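Local coordinates for conserved hypothetical secreted protein (Helicobacter pylori, PDB 4RNZ), which determines cell shape and, as an M23B-family zinc metallopeptidase, probably cleaves peptide cross-links of the cell-wall peptidoglycan, at residues R217-V222 with H299-V304. Sequence-based numbering, arbitrary orientation.
Sequences RPHYGV and HLHFGV. With ZN (zinc ion), chain B.
His219 and His301 meet tip to tip at a zinc ion, a worked example of how an M23 metallopeptidase brings together histidine ligands from two distant pieces of chain. Both side chains extend with CG anti to the backbone N (chi1 -179° in His219, 171° in His301), yet they present different nitrogens: NE2 of His219 lies 2.0 Å from the zinc, and ND1 of His301 the same 2.0 Å. The ring planes stand at 81° to each other, and the two nitrogens converge on the metal, one from each ring. Each ring is also held at its far nitrogen. ND1 of His219 is hydrogen-bonded to the carbonyl of Pro203, whereas NE2 of His301 donates to an in-plane water 2.8 Å away, and that water in turn donates to Tyr220 O, at the centre of an inverse gamma turn. Gly221 follows, its CA 3.7 Å from His301 CE1, bringing backbone close to the imidazole. Beyond it the loop becomes strand: Val222 and Phe302 form an antiparallel hydrogen-bonded pair, with Val222 N to Phe302 O and Phe302 N to Val222 O both 2.8 Å. Asp223 and Glu34 complete the zinc site, Glu34 coming from the N-terminal region, consistent with a self-inhibited form. Strand 299-306 runs between strands 222-225 and 260-267, while Tyr220 reaches out from the loop to Leu66 on strand 66-73.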
ATOM      1  N   ARG A 217     -19.441   3.174   0.269  1.00 60.28           N
ATOM      2  CA  ARG A 217     -18.712   4.354  -0.195  1.00 59.21           C
ATOM      3  C   ARG A 217     -17.220   4.146  -0.564  1.00 54.40           C
ATOM      4  O   ARG A 217     -16.656   5.002  -1.253  1.00 52.58           O
ATOM      5  CB  ARG A 217     -18.823   5.501   0.834  1.00 64.66           C
ATOM      6  CG  ARG A 217     -17.963   6.729   0.495  1.00 69.98           C
ATOM      7  CD  ARG A 217     -18.200   7.941   1.381  1.00 70.85           C
ATOM      8  NE  ARG A 217     -19.516   8.526   1.132  1.00 74.60           N
ATOM      9  CZ  ARG A 217     -20.514   8.592   2.014  1.00 72.93           C
ATOM     10  NH1 ARG A 217     -20.377   8.132   3.253  1.00 71.96           N
ATOM     11  NH2 ARG A 217     -21.666   9.141   1.651  1.00 75.06           N
ATOM     12  N   PRO A 218     -16.563   3.046  -0.122  1.00 48.41           N
ATOM     13  CA  PRO A 218     -15.115   2.984  -0.405  1.00 44.03           C
ATOM     14  C   PRO A 218     -14.822   2.699  -1.868  1.00 37.53           C
ATOM     15  O   PRO A 218     -15.354   1.744  -2.415  1.00 37.74           O
ATOM     16  CB  PRO A 218     -14.618   1.818   0.453  1.00 45.11           C
ATOM     17  CG  PRO A 218     -15.759   1.423   1.310  1.00 45.26           C
ATOM     18  CD  PRO A 218     -17.008   1.858   0.616  1.00 48.89           C
ATOM     19  N   HIS A 219     -13.964   3.503  -2.485  1.00 35.29           N
ATOM     20  CA  HIS A 219     -13.577   3.291  -3.892  1.00 33.17           C
ATOM     21  C   HIS A 219     -12.072   3.464  -4.039  1.00 33.67           C
ATOM     22  O   HIS A 219     -11.552   4.557  -3.837  1.00 31.15           O
ATOM     23  CB  HIS A 219     -14.335   4.258  -4.797  1.00 33.20           C
ATOM     24  CG  HIS A 219     -14.020   4.114  -6.258  1.00 31.25           C
ATOM     25  ND1 HIS A 219     -13.646   5.184  -7.044  1.00 33.23           N
ATOM     26  CD2 HIS A 219     -14.002   3.031  -7.067  1.00 31.13           C
ATOM     27  CE1 HIS A 219     -13.439   4.769  -8.280  1.00 31.82           C
ATOM     28  NE2 HIS A 219     -13.661   3.469  -8.322  1.00 31.93           N
ATOM     29  N   TYR A 220     -11.375   2.373  -4.356  1.00 30.09           N
ATOM     30  CA  TYR A 220      -9.925   2.347  -4.267  1.00 31.79           C
ATOM     31  C   TYR A 220      -9.233   2.675  -5.612  1.00 29.05           C
ATOM     32  O   TYR A 220      -8.257   2.042  -5.995  1.00 32.20           O
ATOM     33  CB  TYR A 220      -9.455   1.013  -3.695  1.00 32.61           C
ATOM     34  CG  TYR A 220      -9.821   0.785  -2.229  1.00 32.79           C
ATOM     35  CD1 TYR A 220      -9.766   1.817  -1.303  1.00 33.28           C
ATOM     36  CD2 TYR A 220     -10.199  -0.482  -1.774  1.00 36.22           C
ATOM     37  CE1 TYR A 220     -10.089   1.601   0.038  1.00 33.60           C
ATOM     38  CE2 TYR A 220     -10.530  -0.706  -0.436  1.00 35.74           C
ATOM     39  CZ  TYR A 220     -10.471   0.341   0.460  1.00 34.39           C
ATOM     40  OH  TYR A 220     -10.777   0.145   1.786  1.00 37.34           O
ATOM     41  N   GLY A 221      -9.733   3.703  -6.282  1.00 28.45           N
ATOM     42  CA  GLY A 221      -9.163   4.181  -7.539  1.00 26.92           C
ATOM     43  C   GLY A 221      -9.959   5.390  -7.973  1.00 27.37           C
ATOM     44  O   GLY A 221     -10.747   5.919  -7.218  1.00 28.16           O
ATOM     45  N   VAL A 222      -9.701   5.850  -9.186  1.00 29.01           N
ATOM     46  CA  VAL A 222     -10.444   6.955  -9.787  1.00 30.61           C
ATOM     47  C   VAL A 222     -11.097   6.362 -11.016  1.00 28.81           C
ATOM     48  O   VAL A 222     -10.439   5.679 -11.794  1.00 29.77           O
ATOM     49  CB  VAL A 222      -9.518   8.103 -10.224  1.00 31.66           C
ATOM     50  CG1 VAL A 222     -10.321   9.200 -10.923  1.00 33.67           C
ATOM     51  CG2 VAL A 222      -8.771   8.657  -9.036  1.00 33.93           C
ATOM     52  N   HIS A 299     -15.583   3.425 -18.832  1.00 35.96           N
ATOM     53  CA  HIS A 299     -14.654   4.188 -17.985  1.00 36.26           C
ATOM     54  C   HIS A 299     -13.357   3.417 -17.762  1.00 32.14           C
ATOM     55  O   HIS A 299     -13.301   2.208 -17.935  1.00 32.07           O
ATOM     56  CB  HIS A 299     -15.301   4.544 -16.624  1.00 41.75           C
ATOM     57  CG  HIS A 299     -15.577   3.357 -15.748  1.00 44.77           C
ATOM     58  ND1 HIS A 299     -16.566   2.441 -16.031  1.00 49.05           N
ATOM     59  CD2 HIS A 299     -14.993   2.935 -14.597  1.00 47.09           C
ATOM     60  CE1 HIS A 299     -16.577   1.501 -15.096  1.00 49.90           C
ATOM     61  NE2 HIS A 299     -15.634   1.780 -14.214  1.00 49.52           N
ATOM     62  N   LEU A 300     -12.306   4.142 -17.423  1.00 32.55           N
ATOM     63  CA  LEU A 300     -11.054   3.555 -16.942  1.00 30.89           C
ATOM     64  C   LEU A 300     -11.096   3.633 -15.420  1.00 29.18           C
ATOM     65  O   LEU A 300     -11.279   4.709 -14.863  1.00 30.88           O
ATOM     66  CB  LEU A 300      -9.855   4.345 -17.460  1.00 33.02           C
ATOM     67  CG  LEU A 300      -8.516   4.012 -16.793  1.00 33.19           C
ATOM     68  CD1 LEU A 300      -8.135   2.576 -17.118  1.00 33.29           C
ATOM     69  CD2 LEU A 300      -7.473   4.999 -17.238  1.00 34.13           C
ATOM     70  N   HIS A 301     -10.924   2.501 -14.755  1.00 29.95           N
ATOM     71  CA  HIS A 301     -10.656   2.516 -13.328  1.00 29.40           C
ATOM     72  C   HIS A 301      -9.128   2.570 -13.178  1.00 28.64           C
ATOM     73  O   HIS A 301      -8.438   1.668 -13.654  1.00 28.80           O
ATOM     74  CB  HIS A 301     -11.239   1.283 -12.644  1.00 30.91           C
ATOM     75  CG  HIS A 301     -10.807   1.139 -11.221  1.00 29.86           C
ATOM     76  ND1 HIS A 301     -11.621   1.477 -10.170  1.00 30.02           N
ATOM     77  CD2 HIS A 301      -9.633   0.750 -10.679  1.00 30.76           C
ATOM     78  CE1 HIS A 301     -10.971   1.290  -9.033  1.00 32.58           C
ATOM     79  NE2 HIS A 301      -9.760   0.846  -9.316  1.00 31.55           N
ATOM     80  N   PHE A 302      -8.624   3.629 -12.539  1.00 26.47           N
ATOM     81  CA  PHE A 302      -7.193   3.859 -12.339  1.00 26.68           C
ATOM     82  C   PHE A 302      -6.890   3.779 -10.858  1.00 27.53           C
ATOM     83  O   PHE A 302      -7.376   4.595 -10.078  1.00 25.32           O
ATOM     84  CB  PHE A 302      -6.759   5.226 -12.907  1.00 26.60           C
ATOM     85  CG  PHE A 302      -5.279   5.573 -12.700  1.00 26.56           C
ATOM     86  CD1 PHE A 302      -4.268   4.661 -12.976  1.00 27.83           C
ATOM     87  CD2 PHE A 302      -4.916   6.821 -12.225  1.00 27.17           C
ATOM     88  CE1 PHE A 302      -2.930   4.987 -12.796  1.00 25.84           C
ATOM     89  CE2 PHE A 302      -3.590   7.158 -12.054  1.00 27.21           C
ATOM     90  CZ  PHE A 302      -2.591   6.233 -12.323  1.00 27.68           C
ATOM     91  N   GLY A 303      -6.119   2.768 -10.478  1.00 27.87           N
ATOM     92  CA  GLY A 303      -5.775   2.538  -9.080  1.00 28.60           C
ATOM     93  C   GLY A 303      -4.288   2.650  -8.788  1.00 28.38           C
ATOM     94  O   GLY A 303      -3.455   2.268  -9.612  1.00 27.84           O
ATOM     95  N   VAL A 304      -3.961   3.184  -7.613  1.00 27.26           N
ATOM     96  CA  VAL A 304      -2.598   3.273  -7.171  1.00 27.02           C
ATOM     97  C   VAL A 304      -2.502   2.720  -5.754  1.00 25.68           C
ATOM     98  O   VAL A 304      -3.321   3.057  -4.905  1.00 26.64           O
ATOM     99  CB  VAL A 304      -2.049   4.704  -7.233  1.00 27.54           C
ATOM    100  CG1 VAL A 304      -0.600   4.745  -6.735  1.00 27.54           C
ATOM    101  CG2 VAL A 304      -2.122   5.231  -8.673  1.00 28.56           C
TER
HETATM  102 ZN    ZN B 501     -13.428   2.337  -9.928  1.00 32.61          ZN
HETATM  103  O   HOH W   1      -7.753   0.038  -7.502  1.00 42.11           O